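Local coordinates for archaeal flagellar ATP-binding protein FlaH (Methanocaldococcus jannaschii DSM 2661, PDB 4WIA) that probably binds ATP and magnesium as an accessory component of the archaellum, the archaeal flagellum, with a suggested regulatory role in its assembly, at residues Leu29-Gly34 and Thr181-Thr186; Gly34-Gly39 and Thr162-Glu167; Val123-Ser128 and Ile158-Val163; Ala131-Asp136 and Lys166-Ser171; Leu198-Lys203 and Gln212-Phe217. All coordinates share one frame; numbering follows the deposited sequence.

From the N terminus, strand 29-33 is the first element used, and its pairing with 181-186 in contact 1 closes the longest loop. Contacts 2, 3 and 4 all nest inside that loop. Contact 2 sets the phosphate-binding loop against the end of strand 158-163; contact 3 pairs the same strand with 123-127, so the two share Thr162 and Val163. Contact 4, which joins helix 129-134 to the turn before helix 170-179, crosses contact 3 because their segments alternate, and it shares Lys166 and Glu167 with contact 2. Contact 5 follows in series as a hairpin. Contacts 1, 3 and 5 belong to one mixed sheet, with contacts 2 and 4 beyond strand ends.

Contact 1: residues Leu29-Gly34 and Thr181-Thr186; sequences LIIIEG and TMLIRT
Ile30 and Met182, the latter present as selenomethionine, run alongside each other in the same direction on one face of the sheet. Met182 CG stands anti to the backbone N (chi1 -175°), and the extended chain beyond it brings SE to 3.8 Å from Ile30 CD1. Ile30 CG2 is the next bump: it rests against both SE and the tip of Ile184, whose CD1 lies 4.0 Å away. Further along this face Ile32 CG2 meets Thr186 CG2 at 3.9 Å. The opposite face is filled differently. There Leu183 CD1 settles against the branch point of Ile31, 3.8 Å from its CB, while the outer part of Ile31 turns off from the partner strand.

The strands run parallel, their axes 15° apart. Ile31 N donates to Met182 O and Ile31 O accepts from Ile184 N, both at 2.9 Å, and the alternation continues through Glu33 to Thr186. At the start of the pair Leu29 O is gripped twice, by Thr181 N and Met182 N. Leu29 N in turn donates to Thr181 OG1 over 2.8 Å, with a bent N-H...O angle of 137°. An alanine at Thr181 would probably leave Leu29 N without this acceptor.

Glu33 ends in a salt bridge to Arg177, and Thr186 OG1 is hydrogen-bonded to Thr38 of the phosphate-binding loop. Strand 29-33 is a central strand of this P-loop NTPase sheet: strand 158-163 flanks its other edge, strand 194-204 lies beyond 182-191, and helix 40-53 touches Ile32 through Leu43 and Cys44.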
# COMPACT_ATOMS: atom_id res chain seq x y z
N LEU A 29 -19.14 10.82 11.03
CA LEU A 29 -20.26 10.95 10.16
C LEU A 29 -20.07 12.21 9.30
O LEU A 29 -20.23 13.36 9.75
CB LEU A 29 -21.55 11.08 10.95
CG LEU A 29 -22.81 11.32 10.09
CD1 LEU A 29 -23.13 10.15 9.18
CD2 LEU A 29 -24.00 11.61 10.99
N ILE A 30 -19.80 11.97 8.03
CA ILE A 30 -19.52 13.01 7.12
C ILE A 30 -20.75 13.27 6.29
O ILE A 30 -21.31 12.37 5.68
CB ILE A 30 -18.40 12.57 6.16
CG1 ILE A 30 -17.20 12.04 6.95
CG2 ILE A 30 -18.00 13.72 5.25
CD1 ILE A 30 -15.95 11.77 6.13
N ILE A 31 -21.19 14.50 6.28
CA ILE A 31 -22.29 14.90 5.43
C ILE A 31 -21.78 15.81 4.33
O ILE A 31 -21.16 16.83 4.60
CB ILE A 31 -23.36 15.66 6.26
CG1 ILE A 31 -23.92 14.75 7.35
CG2 ILE A 31 -24.49 16.14 5.35
CD1 ILE A 31 -24.61 13.51 6.84
N ILE A 32 -22.05 15.44 3.10
CA ILE A 32 -21.70 16.25 1.96
C ILE A 32 -22.93 16.84 1.34
O ILE A 32 -23.72 16.12 0.76
CB ILE A 32 -20.92 15.44 0.94
CG1 ILE A 32 -19.69 14.79 1.63
CG2 ILE A 32 -20.46 16.38 -0.17
CD1 ILE A 32 -18.95 13.79 0.74
N GLU A 33 -23.12 18.13 1.51
CA GLU A 33 -24.37 18.77 1.19
C GLU A 33 -24.15 19.76 0.08
O GLU A 33 -23.32 20.69 0.22
CB GLU A 33 -24.94 19.49 2.43
CG GLU A 33 -26.10 20.45 2.12
CD GLU A 33 -26.74 21.13 3.32
OE1 GLU A 33 -26.20 21.03 4.45
OE2 GLU A 33 -27.83 21.74 3.13
N GLY A 34 -24.93 19.66 -0.99
CA GLY A 34 -24.85 20.63 -2.06
C GLY A 34 -25.85 20.25 -3.12
O GLY A 34 -26.34 19.13 -3.14
N THR A 181 -20.46 14.88 12.17
CA THR A 181 -19.20 15.21 12.78
C THR A 181 -18.32 16.02 11.80
O THR A 181 -17.55 16.90 12.21
CB THR A 181 -18.42 13.97 13.23
OG1 THR A 181 -18.01 13.21 12.08
CG2 THR A 181 -19.26 13.15 14.15
N MSE A 182 -18.44 15.73 10.52
CA MSE A 182 -17.77 16.49 9.50
C MSE A 182 -18.82 16.94 8.51
O MSE A 182 -19.49 16.14 7.91
CB MSE A 182 -16.72 15.63 8.82
CG MSE A 182 -15.91 16.45 7.81
SE MSE A 182 -14.61 15.27 6.99
CE MSE A 182 -13.43 16.61 6.24
N LEU A 183 -18.95 18.24 8.32
CA LEU A 183 -19.87 18.77 7.37
C LEU A 183 -19.15 19.52 6.23
O LEU A 183 -18.41 20.47 6.47
CB LEU A 183 -20.81 19.72 8.05
CG LEU A 183 -21.85 20.39 7.12
CD1 LEU A 183 -22.91 19.39 6.63
CD2 LEU A 183 -22.51 21.59 7.81
N ILE A 184 -19.42 19.10 5.01
CA ILE A 184 -18.80 19.64 3.86
C ILE A 184 -19.87 20.12 2.92
O ILE A 184 -20.78 19.35 2.55
CB ILE A 184 -17.98 18.59 3.10
CG1 ILE A 184 -16.96 17.98 4.02
CG2 ILE A 184 -17.31 19.23 1.91
CD1 ILE A 184 -16.25 16.77 3.41
N ARG A 185 -19.77 21.37 2.50
CA ARG A 185 -20.70 21.92 1.53
C ARG A 185 -20.03 22.13 0.18
O ARG A 185 -18.97 22.75 0.11
CB ARG A 185 -21.30 23.23 2.05
CG ARG A 185 -22.15 23.98 1.04
CD ARG A 185 -22.98 25.03 1.70
NE ARG A 185 -23.36 26.08 0.76
CZ ARG A 185 -24.48 26.10 0.02
NH1 ARG A 185 -25.40 25.13 0.09
NH2 ARG A 185 -24.69 27.12 -0.80
N THR A 186 -20.68 21.65 -0.87
CA THR A 186 -20.16 21.76 -2.23
C THR A 186 -20.93 22.76 -3.07
O THR A 186 -22.14 22.86 -2.93
CB THR A 186 -20.16 20.40 -2.94
OG1 THR A 186 -21.46 19.84 -2.93
CG2 THR A 186 -19.24 19.45 -2.25

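Contact 2: residues Gly34-Gly39 and Thr162-Glu167. With SO4 (sulfate ion), chain E; SO4 (sulfate ion), chain F.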
# COMPACT_ATOMS: atom_id res chain seq x y z
N GLY A 34 -24.93 19.66 -0.99
CA GLY A 34 -24.85 20.63 -2.06
C GLY A 34 -25.85 20.25 -3.12
O GLY A 34 -26.34 19.13 -3.14
N GLU A 35 -26.10 21.18 -4.03
CA GLU A 35 -27.01 20.95 -5.12
C GLU A 35 -26.49 19.95 -6.17
O GLU A 35 -25.34 19.51 -6.14
CB GLU A 35 -27.35 22.28 -5.79
CG GLU A 35 -27.93 23.25 -4.80
CD GLU A 35 -28.67 24.39 -5.44
OE1 GLU A 35 -28.95 25.36 -4.72
OE2 GLU A 35 -28.97 24.31 -6.65
N GLU A 36 -27.36 19.60 -7.11
CA GLU A 36 -26.97 18.72 -8.18
C GLU A 36 -25.73 19.25 -8.85
O GLU A 36 -25.60 20.45 -8.99
CB GLU A 36 -28.06 18.69 -9.25
CG GLU A 36 -29.43 18.34 -8.72
CD GLU A 36 -30.45 18.09 -9.81
OE1 GLU A 36 -31.40 17.34 -9.57
OE2 GLU A 36 -30.30 18.67 -10.91
N SER A 37 -24.87 18.35 -9.32
CA SER A 37 -23.72 18.69 -10.19
C SER A 37 -22.59 19.47 -9.50
O SER A 37 -21.76 20.04 -10.16
CB SER A 37 -24.18 19.50 -11.41
OG SER A 37 -25.28 18.87 -12.02
N THR A 38 -22.60 19.52 -8.18
CA THR A 38 -21.60 20.24 -7.44
C THR A 38 -20.44 19.33 -7.01
O THR A 38 -19.52 19.78 -6.31
CB THR A 38 -22.21 21.04 -6.27
OG1 THR A 38 -22.72 20.16 -5.25
CG2 THR A 38 -23.33 21.94 -6.77
N GLY A 39 -20.46 18.06 -7.41
CA GLY A 39 -19.32 17.18 -7.17
C GLY A 39 -19.39 16.24 -5.98
O GLY A 39 -18.39 15.65 -5.60
N THR A 162 -24.40 11.88 1.05
CA THR A 162 -24.66 13.10 0.33
C THR A 162 -26.12 13.55 0.54
O THR A 162 -27.02 12.74 0.65
CB THR A 162 -24.37 12.93 -1.15
OG1 THR A 162 -25.30 12.03 -1.72
CG2 THR A 162 -22.94 12.36 -1.36
N VAL A 163 -26.29 14.87 0.52
CA VAL A 163 -27.55 15.49 0.71
C VAL A 163 -27.74 16.56 -0.36
O VAL A 163 -26.88 17.44 -0.51
CB VAL A 163 -27.54 16.18 2.07
CG1 VAL A 163 -28.75 17.10 2.24
CG2 VAL A 163 -27.46 15.16 3.19
N ASN A 164 -28.83 16.48 -1.11
CA ASN A 164 -29.23 17.56 -2.00
C ASN A 164 -30.27 18.39 -1.28
O ASN A 164 -31.36 17.92 -1.03
CB ASN A 164 -29.77 17.00 -3.31
CG ASN A 164 -30.27 18.10 -4.26
OD1 ASN A 164 -30.47 19.26 -3.89
ND2 ASN A 164 -30.46 17.72 -5.51
N PRO A 165 -29.94 19.64 -0.94
CA PRO A 165 -30.88 20.38 -0.08
C PRO A 165 -32.23 20.67 -0.74
O PRO A 165 -33.18 20.98 -0.03
CB PRO A 165 -30.12 21.69 0.24
CG PRO A 165 -29.12 21.84 -0.85
CD PRO A 165 -28.74 20.44 -1.25
N LYS A 166 -32.31 20.56 -2.08
CA LYS A 166 -33.58 20.72 -2.79
C LYS A 166 -34.62 19.62 -2.54
O LYS A 166 -35.80 19.73 -2.93
CB LYS A 166 -33.35 20.84 -4.29
CG LYS A 166 -32.83 22.20 -4.70
CD LYS A 166 -32.29 22.19 -6.13
CE LYS A 166 -32.35 23.56 -6.77
NZ LYS A 166 -33.76 23.93 -7.06
N GLU A 167 -34.18 18.56 -1.90
CA GLU A 167 -34.97 17.37 -1.79
C GLU A 167 -35.60 17.35 -0.42
O GLU A 167 -36.50 16.57 -0.22
CB GLU A 167 -34.12 16.12 -1.97
CG GLU A 167 -33.86 15.66 -3.40
CD GLU A 167 -33.11 14.32 -3.51
OE1 GLU A 167 -33.36 13.57 -4.48
OE2 GLU A 167 -32.27 14.00 -2.67
S SO4 E . -23.13 15.68 -7.72
O1 SO4 E . -23.10 16.87 -6.82
O2 SO4 E . -22.13 15.86 -8.77
O3 SO4 E . -22.73 14.38 -7.11
O4 SO4 E . -24.49 15.78 -8.23
S SO4 F . -27.99 14.84 -6.11
O1 SO4 F . -27.51 16.20 -5.80
O2 SO4 F . -27.58 14.24 -7.42
O3 SO4 F . -29.46 15.07 -6.14
O4 SO4 F . -27.61 13.81 -5.06
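Gly34 and Val163 make the one backbone hydrogen bond between the segments, Gly34 N to Val163 O at 3.0 Å, after which 34-39 folds into a type II turn from Glu35 to Thr38. Pro165 packs its CD against Gly34 O at 3.3 Å. Beside it Asn164 is held at both ends of its amide. Asn164 OD1 accepts from Lys166 N, an Asx turn in which the donor sits 40° above the amide plane, while Asn164 ND2 donates to O3 of one sulfate (chain F) at 2.9 Å and a fairly straight 164°. Glu36 crosses this amide, its CG lying 3.4 Å from Asn164 ND2.

The loop matches the P-loop (Walker A motif) of this nucleotide-binding family, and it holds the other sulfate (chain E) by backbone amides: Ser37 N reaches its O4 at 2.8 Å, and Gly39 N also donates to this ion. Amides of Lys40 and Ser41 add to this nest, consistent with a site for nucleotide phosphate. Thr38, an ATP-binding residue by similarity, turns OG1 back to Glu35 O at 2.8 Å, bracing the turn. On the solvent side Glu35 OE2 comes only to 3.5 Å from Lys166 CE, the charged atoms Glu35 OE2 and Lys166 NZ standing 4.8 Å apart.

Contact 3: residues Val123-Ser128 and Ile158-Val163; sequences VIIFDS and IIICTV
Phe126 and Cys161 are neighbours on one face of two parallel strands that belong to a beta-alpha-beta crossover, the helices between 123-127 and 158-163 carrying the chain back to the start of the next strand. With Phe126 CG held beside its own backbone N (chi1 -58°), the Phe126 ring meets Cys161 SG obliquely, SG lying 3.9 Å from Phe126 CD2. Ile159 CG2 comes up to the edge of the same ring, near its plane, at 4.1 Å from Phe126 CE2. Phe149 of helix 142-153 adds a further ring contact to Phe126.

On the reverse face Ile125 and Ile160 extend next to each other with the same heading, Ile125 CG1 being 4.0 Å from Ile160 CB. Val123 slants across the end of Ile160, with Val123 CG1 4.1 Å from Ile160 CD1. Between the faces the backbones bond from Ile124 N to Ile158 O at 2.9 Å and onward to Thr162 N.

At the C-terminal ends the packing turns polar. Asp127 occupies the place expected of a Walker B aspartate; its OD2 is hydrogen-bonded to Ser41, a magnesium ligand by similarity, and to Tyr60. A cis peptide follows it, before Ser128. The other carboxylate oxygen, Asp127 OD1, is met on its anti side, 21° out of the carboxylate plane, by Thr162 OG1, which donates to it at 2.7 Å.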
# COMPACT_ATOMS: atom_id res chain seq x y z
N VAL A 123 -16.32 1.40 6.08
CA VAL A 123 -16.81 2.67 5.65
C VAL A 123 -18.08 2.43 4.92
O VAL A 123 -18.09 1.60 4.02
CB VAL A 123 -15.80 3.35 4.68
CG1 VAL A 123 -16.33 4.67 4.18
CG2 VAL A 123 -14.45 3.57 5.36
N ILE A 124 -19.12 3.20 5.22
CA ILE A 124 -20.38 3.05 4.52
C ILE A 124 -20.83 4.36 3.92
O ILE A 124 -20.98 5.35 4.62
CB ILE A 124 -21.48 2.52 5.47
CG1 ILE A 124 -21.02 1.20 6.13
CG2 ILE A 124 -22.78 2.31 4.73
CD1 ILE A 124 -20.36 1.38 7.47
N ILE A 125 -21.10 4.34 2.62
CA ILE A 125 -21.43 5.57 1.91
C ILE A 125 -22.89 5.52 1.42
O ILE A 125 -23.22 4.56 0.74
CB ILE A 125 -20.47 5.70 0.72
CG1 ILE A 125 -19.04 5.88 1.23
CG2 ILE A 125 -20.85 6.88 -0.16
CD1 ILE A 125 -17.93 5.89 0.20
N PHE A 126 -23.70 6.57 1.67
CA PHE A 126 -24.99 6.69 1.08
C PHE A 126 -25.04 7.89 0.15
O PHE A 126 -25.04 9.02 0.60
CB PHE A 126 -26.09 6.85 2.15
CG PHE A 126 -26.12 5.71 3.12
CD1 PHE A 126 -26.76 4.56 2.79
CD2 PHE A 126 -25.41 5.75 4.28
CE1 PHE A 126 -26.78 3.46 3.63
CE2 PHE A 126 -25.39 4.65 5.12
CZ PHE A 126 -26.07 3.49 4.77
N ASP A 127 -25.11 7.62 -1.15
CA ASP A 127 -25.16 8.68 -2.13
C ASP A 127 -26.39 8.41 -3.00
O ASP A 127 -26.25 7.75 -4.03
CB ASP A 127 -23.86 8.61 -2.96
CG ASP A 127 -23.82 9.64 -4.07
OD1 ASP A 127 -24.50 10.68 -3.90
OD2 ASP A 127 -23.09 9.42 -5.08
N SER A 128 -27.60 8.86 -2.64
CA SER A 128 -27.92 10.00 -1.79
C SER A 128 -28.78 9.57 -0.60
O SER A 128 -29.78 8.85 -0.76
CB SER A 128 -28.73 10.95 -2.68
OG SER A 128 -29.54 11.88 -1.96
N ILE A 158 -17.00 4.48 9.75
CA ILE A 158 -17.17 5.77 9.16
C ILE A 158 -18.38 5.75 8.25
O ILE A 158 -18.50 4.86 7.48
CB ILE A 158 -15.92 6.14 8.34
CG1 ILE A 158 -14.77 6.40 9.30
CG2 ILE A 158 -16.19 7.37 7.48
CD1 ILE A 158 -13.39 6.31 8.67
N ILE A 159 -19.23 6.77 8.35
CA ILE A 159 -20.36 6.90 7.45
C ILE A 159 -20.33 8.20 6.68
O ILE A 159 -20.05 9.25 7.23
CB ILE A 159 -21.70 6.75 8.21
CG1 ILE A 159 -21.81 5.32 8.69
CG2 ILE A 159 -22.89 7.07 7.33
CD1 ILE A 159 -22.99 5.05 9.58
N ILE A 160 -20.67 8.14 5.40
CA ILE A 160 -20.61 9.28 4.56
C ILE A 160 -21.91 9.35 3.79
O ILE A 160 -22.20 8.41 3.09
CB ILE A 160 -19.40 9.14 3.55
CG1 ILE A 160 -18.09 8.91 4.29
CG2 ILE A 160 -19.30 10.38 2.70
CD1 ILE A 160 -16.85 8.68 3.41
N CYS A 161 -22.63 10.47 3.85
CA CYS A 161 -23.84 10.67 3.06
C CYS A 161 -23.77 11.92 2.22
O CYS A 161 -23.22 12.94 2.62
CB CYS A 161 -25.05 10.83 3.94
SG CYS A 161 -25.35 9.58 5.21
N THR A 162 -24.40 11.88 1.05
CA THR A 162 -24.66 13.10 0.33
C THR A 162 -26.12 13.55 0.54
O THR A 162 -27.02 12.74 0.65
CB THR A 162 -24.37 12.93 -1.15
OG1 THR A 162 -25.30 12.03 -1.72
CG2 THR A 162 -22.94 12.36 -1.36
N VAL A 163 -26.29 14.87 0.52
CA VAL A 163 -27.55 15.49 0.71
C VAL A 163 -27.74 16.56 -0.36
O VAL A 163 -26.88 17.44 -0.51
CB VAL A 163 -27.54 16.18 2.07
CG1 VAL A 163 -28.75 17.10 2.24
CG2 VAL A 163 -27.46 15.16 3.19

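Contact 4: residues Ala131-Asp136 and Lys166-Ser171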
# COMPACT_ATOMS: atom_id res chain seq x y z
N ALA A 131 -32.22 11.51 -1.11
CA ALA A 131 -33.24 10.82 -1.92
C ALA A 131 -33.93 9.70 -1.13
O ALA A 131 -35.15 9.52 -1.23
CB ALA A 131 -32.63 10.26 -3.18
N LEU A 132 -33.18 8.97 -0.30
CA LEU A 132 -33.77 7.87 0.49
C LEU A 132 -34.72 8.38 1.56
O LEU A 132 -35.75 7.75 1.82
CB LEU A 132 -32.66 7.07 1.14
CG LEU A 132 -31.79 6.26 0.18
CD1 LEU A 132 -30.53 5.71 0.84
CD2 LEU A 132 -32.54 5.10 -0.46
N ILE A 133 -34.39 9.50 2.21
CA ILE A 133 -35.32 10.10 3.16
C ILE A 133 -36.55 10.64 2.43
O ILE A 133 -37.68 10.29 2.78
CB ILE A 133 -34.66 11.24 3.96
CG1 ILE A 133 -33.50 10.63 4.78
CG2 ILE A 133 -35.69 11.92 4.87
CD1 ILE A 133 -32.49 11.62 5.35
N ALA A 134 -36.34 11.47 1.42
CA ALA A 134 -37.42 12.17 0.74
C ALA A 134 -38.44 11.22 0.15
O ALA A 134 -39.59 11.59 -0.00
CB ALA A 134 -36.87 13.08 -0.34
N ASN A 135 -38.02 10.01 -0.20
CA ASN A 135 -38.91 9.03 -0.76
C ASN A 135 -39.27 7.89 0.18
O ASN A 135 -39.88 6.91 -0.26
CB ASN A 135 -38.33 8.49 -2.04
CG ASN A 135 -38.18 9.56 -3.07
OD1 ASN A 135 -39.15 10.13 -3.50
ND2 ASN A 135 -36.96 9.88 -3.43
N ASP A 136 -38.94 8.02 1.45
CA ASP A 136 -39.31 7.00 2.42
C ASP A 136 -40.81 7.05 2.72
O ASP A 136 -41.42 8.13 2.76
CB ASP A 136 -38.53 7.17 3.70
CG ASP A 136 -38.87 6.12 4.71
OD1 ASP A 136 -38.40 4.99 4.52
OD2 ASP A 136 -39.61 6.45 5.68
N LYS A 166 -32.31 20.56 -2.08
CA LYS A 166 -33.58 20.72 -2.79
C LYS A 166 -34.62 19.62 -2.54
O LYS A 166 -35.80 19.73 -2.93
CB LYS A 166 -33.35 20.84 -4.29
CG LYS A 166 -32.83 22.20 -4.70
CD LYS A 166 -32.29 22.19 -6.13
CE LYS A 166 -32.35 23.56 -6.77
NZ LYS A 166 -33.76 23.93 -7.06
N GLU A 167 -34.18 18.56 -1.90
CA GLU A 167 -34.97 17.37 -1.79
C GLU A 167 -35.60 17.35 -0.42
O GLU A 167 -36.50 16.57 -0.22
CB GLU A 167 -34.12 16.12 -1.97
CG GLU A 167 -33.86 15.66 -3.40
CD GLU A 167 -33.11 14.32 -3.51
OE1 GLU A 167 -33.36 13.57 -4.48
OE2 GLU A 167 -32.27 14.00 -2.67
N LEU A 168 -35.13 18.19 0.51
CA LEU A 168 -35.61 18.15 1.88
C LEU A 168 -35.84 19.53 2.44
O LEU A 168 -35.13 20.48 2.07
CB LEU A 168 -34.59 17.45 2.77
CG LEU A 168 -34.22 16.03 2.40
CD1 LEU A 168 -33.13 15.57 3.34
CD2 LEU A 168 -35.41 15.10 2.48
N PRO A 169 -36.86 19.69 3.32
CA PRO A 169 -37.02 20.96 4.06
C PRO A 169 -35.85 21.26 5.03
O PRO A 169 -35.14 20.37 5.51
CB PRO A 169 -38.36 20.81 4.81
CG PRO A 169 -38.84 19.42 4.57
CD PRO A 169 -37.94 18.73 3.58
N GLU A 170 -35.69 22.55 5.29
CA GLU A 170 -34.65 23.12 6.14
C GLU A 170 -34.71 22.54 7.54
O GLU A 170 -33.68 22.34 8.18
CB GLU A 170 -34.80 24.64 6.18
CG GLU A 170 -33.66 25.46 6.75
CD GLU A 170 -32.23 25.04 6.39
OE1 GLU A 170 -31.93 24.27 5.45
OE2 GLU A 170 -31.37 25.55 7.12
N SER A 171 -35.92 22.28 8.01
CA SER A 171 -36.11 21.69 9.33
C SER A 171 -35.31 20.38 9.41
O SER A 171 -34.54 20.17 10.35
CB SER A 171 -37.61 21.51 9.64
OG SER A 171 -38.20 20.57 8.75
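Leu168 and Ala134 carry the closely packed part of this contact, where the turn leaving strand 158-163 meets helix 129-134 of the P-loop NTPase domain. Leu168 CG, placed anti to the carbonyl carbon (chi1 -59°), bears the branch that does the touching: Leu168 CD2 lies against the last turn of the helix, 3.8 Å from Ala134 CB and 4.0 Å from Ile133 CG2. The Leu168 and Ile133 side chains cross at about a right angle, so methyl meets methyl rather than chain lying along chain. Ala134 CB also rests on the backbone of the turn, 3.5 Å from Glu167 O. Ile133 also touches Val142 and Leu145 of helix 142-153.

The other side is polar rather than interlocked: no hydrogen bond crosses it, and Glu167 is partly exposed. The extended Glu167 chain sets its carboxylate beside Ala131, OE1 lying 3.6 Å from Ala131 CB. Glu167 OE2 comes within 2.9 Å of Ala131 N, but the angle is too poor for a hydrogen bond; that amide is capped by Ser128 OG, and OE2 is hydrogen-bonded to Ser130 OG. An alanine in place of Glu167 would probably leave Ser130 OG without this partner and open a gap beside Ala131 CB.

Where helix 129-134 ends, Asn135 doubles the grip on one carbonyl: its N, at 3.1 Å, and its ND2, at 2.9 Å, reach Ala131 O from opposite faces of the carbonyl plane.

Contact 5: residues Leu198-Lys203 and Gln212-Phe217; sequences LAKILK and QKNIVF
Ala199 and Ile215 form a hydrogen-bonded pair, each giving its N-H to the other's carbonyl. Ala199 N donates to Ile215 O at 2.9 Å with an almost straight angle of 176°, and Ile215 N returns the bond to Ala199 O at 2.8 Å. Two residues further along, Ile201 N donates to Lys213 O at 2.9 Å, the donor lying in the carbonyl plane.

Next to this pair the non-hydrogen-bonded pair Lys200 and Asn214 points to one face, the side chains alongside each other. Asn214 OD1 lies against the aliphatic part of the lysine, 3.1 Å from Lys200 CE. Lys213 has an extended chain, and Lys200 NZ and Lys213 NZ, like charges not in contact, may repel each other mildly.

Together the segments form a beta hairpin, antiparallel at 165°, which adds antiparallel strands to the parallel part of the P-loop sheet, beyond strand 182-191. On the first strand, Leu202 and Lys203 both face Leu183 in a classic beta bulge, and Lys203 NZ donates to the carbonyls of Arg177 and Ala180 around the end of helix 170-179.

The apolar packing divides between the two faces. Beside Lys200, Leu198 CD1 touches Asn214 CB at 3.7 Å and Val216 CG2 at 3.8 Å. On the reverse face, Phe217 takes a chi1 of 60° that sets CG between its backbone N and carbonyl carbon; the ring presents its edge to Ala199, whose CB lies in the ring plane at 3.9 Å from Phe217 CE1. Beyond the alanine, Ile201 slants over Ile215, CD1 to CD1 at 4.1 Å, and Val227 of strand 224-227 touches Ile215 as well.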
# COMPACT_ATOMS: atom_id res chain seq x y z
N LEU A 198 -16.06 23.70 -5.38
CA LEU A 198 -15.50 24.06 -4.11
C LEU A 198 -16.17 23.21 -3.09
O LEU A 198 -17.38 23.14 -3.08
CB LEU A 198 -15.76 25.54 -3.79
CG LEU A 198 -15.42 25.97 -2.37
CD1 LEU A 198 -13.92 26.07 -2.20
CD2 LEU A 198 -16.06 27.31 -2.04
N ALA A 199 -15.35 22.59 -2.24
CA ALA A 199 -15.80 21.85 -1.08
C ALA A 199 -15.36 22.61 0.14
O ALA A 199 -14.17 22.74 0.38
CB ALA A 199 -15.19 20.50 -1.09
N LYS A 200 -16.30 23.15 0.92
CA LYS A 200 -15.96 23.89 2.08
C LYS A 200 -16.29 23.08 3.35
O LYS A 200 -17.42 22.57 3.51
CB LYS A 200 -16.71 25.18 2.07
CG LYS A 200 -16.24 26.14 3.13
CD LYS A 200 -17.07 27.41 3.07
CE LYS A 200 -16.26 28.66 3.30
NZ LYS A 200 -17.01 29.78 2.68
N ILE A 201 -15.34 23.01 4.27
CA ILE A 201 -15.50 22.19 5.44
C ILE A 201 -16.06 23.11 6.50
O ILE A 201 -15.33 23.84 7.14
CB ILE A 201 -14.18 21.58 5.88
CG1 ILE A 201 -13.71 20.57 4.82
CG2 ILE A 201 -14.34 20.94 7.25
CD1 ILE A 201 -12.36 19.92 5.06
N LEU A 202 -17.37 23.07 6.69
CA LEU A 202 -18.04 23.93 7.65
C LEU A 202 -17.85 23.48 9.07
O LEU A 202 -17.94 24.27 9.96
CB LEU A 202 -19.51 24.01 7.36
CG LEU A 202 -19.86 24.48 5.96
CD1 LEU A 202 -21.36 24.35 5.73
CD2 LEU A 202 -19.41 25.91 5.77
N LYS A 203 -17.51 22.22 9.29
CA LYS A 203 -17.41 21.69 10.63
C LYS A 203 -16.63 20.43 10.56
O LYS A 203 -16.75 19.69 9.61
CB LYS A 203 -18.82 21.39 11.10
CG LYS A 203 -18.99 20.72 12.44
CD LYS A 203 -20.48 20.37 12.57
CE LYS A 203 -20.83 19.66 13.83
NZ LYS A 203 -22.23 19.20 13.71
N GLN A 212 -7.42 22.36 5.48
CA GLN A 212 -7.85 23.44 4.60
C GLN A 212 -9.37 23.58 4.69
O GLN A 212 -10.05 22.61 4.59
CB GLN A 212 -7.49 23.20 3.12
CG GLN A 212 -6.05 23.18 2.78
CD GLN A 212 -5.30 24.36 3.30
OE1 GLN A 212 -4.71 24.30 4.37
NE2 GLN A 212 -5.31 25.45 2.54
N LYS A 213 -9.87 24.78 4.89
CA LYS A 213 -11.28 25.03 4.94
C LYS A 213 -11.93 24.98 3.56
O LYS A 213 -13.01 24.42 3.39
CB LYS A 213 -11.53 26.39 5.55
CG LYS A 213 -12.94 26.54 6.05
CD LYS A 213 -13.18 27.74 6.94
CE LYS A 213 -14.66 27.87 7.26
NZ LYS A 213 -14.92 29.01 8.18
N ASN A 214 -11.29 25.58 2.57
CA ASN A 214 -11.81 25.60 1.21
C ASN A 214 -10.98 24.73 0.33
O ASN A 214 -9.84 25.00 0.14
CB ASN A 214 -11.78 27.00 0.69
CG ASN A 214 -12.71 27.89 1.45
OD1 ASN A 214 -13.92 27.69 1.43
ND2 ASN A 214 -12.16 28.88 2.12
N ILE A 215 -11.57 23.71 -0.25
CA ILE A 215 -10.82 22.84 -1.16
C ILE A 215 -11.39 23.01 -2.57
O ILE A 215 -12.52 22.63 -2.86
CB ILE A 215 -10.89 21.40 -0.70
CG1 ILE A 215 -10.25 21.27 0.69
CG2 ILE A 215 -10.15 20.51 -1.67
CD1 ILE A 215 -10.57 19.94 1.37
N VAL A 216 -10.61 23.66 -3.45
CA VAL A 216 -11.02 23.84 -4.83
C VAL A 216 -10.53 22.66 -5.68
O VAL A 216 -9.42 22.19 -5.50
CB VAL A 216 -10.48 25.13 -5.41
CG1 VAL A 216 -10.94 25.31 -6.84
CG2 VAL A 216 -10.93 26.31 -4.54
N PHE A 217 -11.38 22.16 -6.56
CA PHE A 217 -10.99 21.09 -7.48
C PHE A 217 -11.77 21.15 -8.77
O PHE A 217 -12.76 21.88 -8.88
CB PHE A 217 -11.13 19.70 -6.85
CG PHE A 217 -12.53 19.35 -6.41
CD1 PHE A 217 -13.00 19.73 -5.15
CD2 PHE A 217 -13.37 18.59 -7.22
CE1 PHE A 217 -14.29 19.41 -4.73
CE2 PHE A 217 -14.67 18.25 -6.78
CZ PHE A 217 -15.13 18.67 -5.54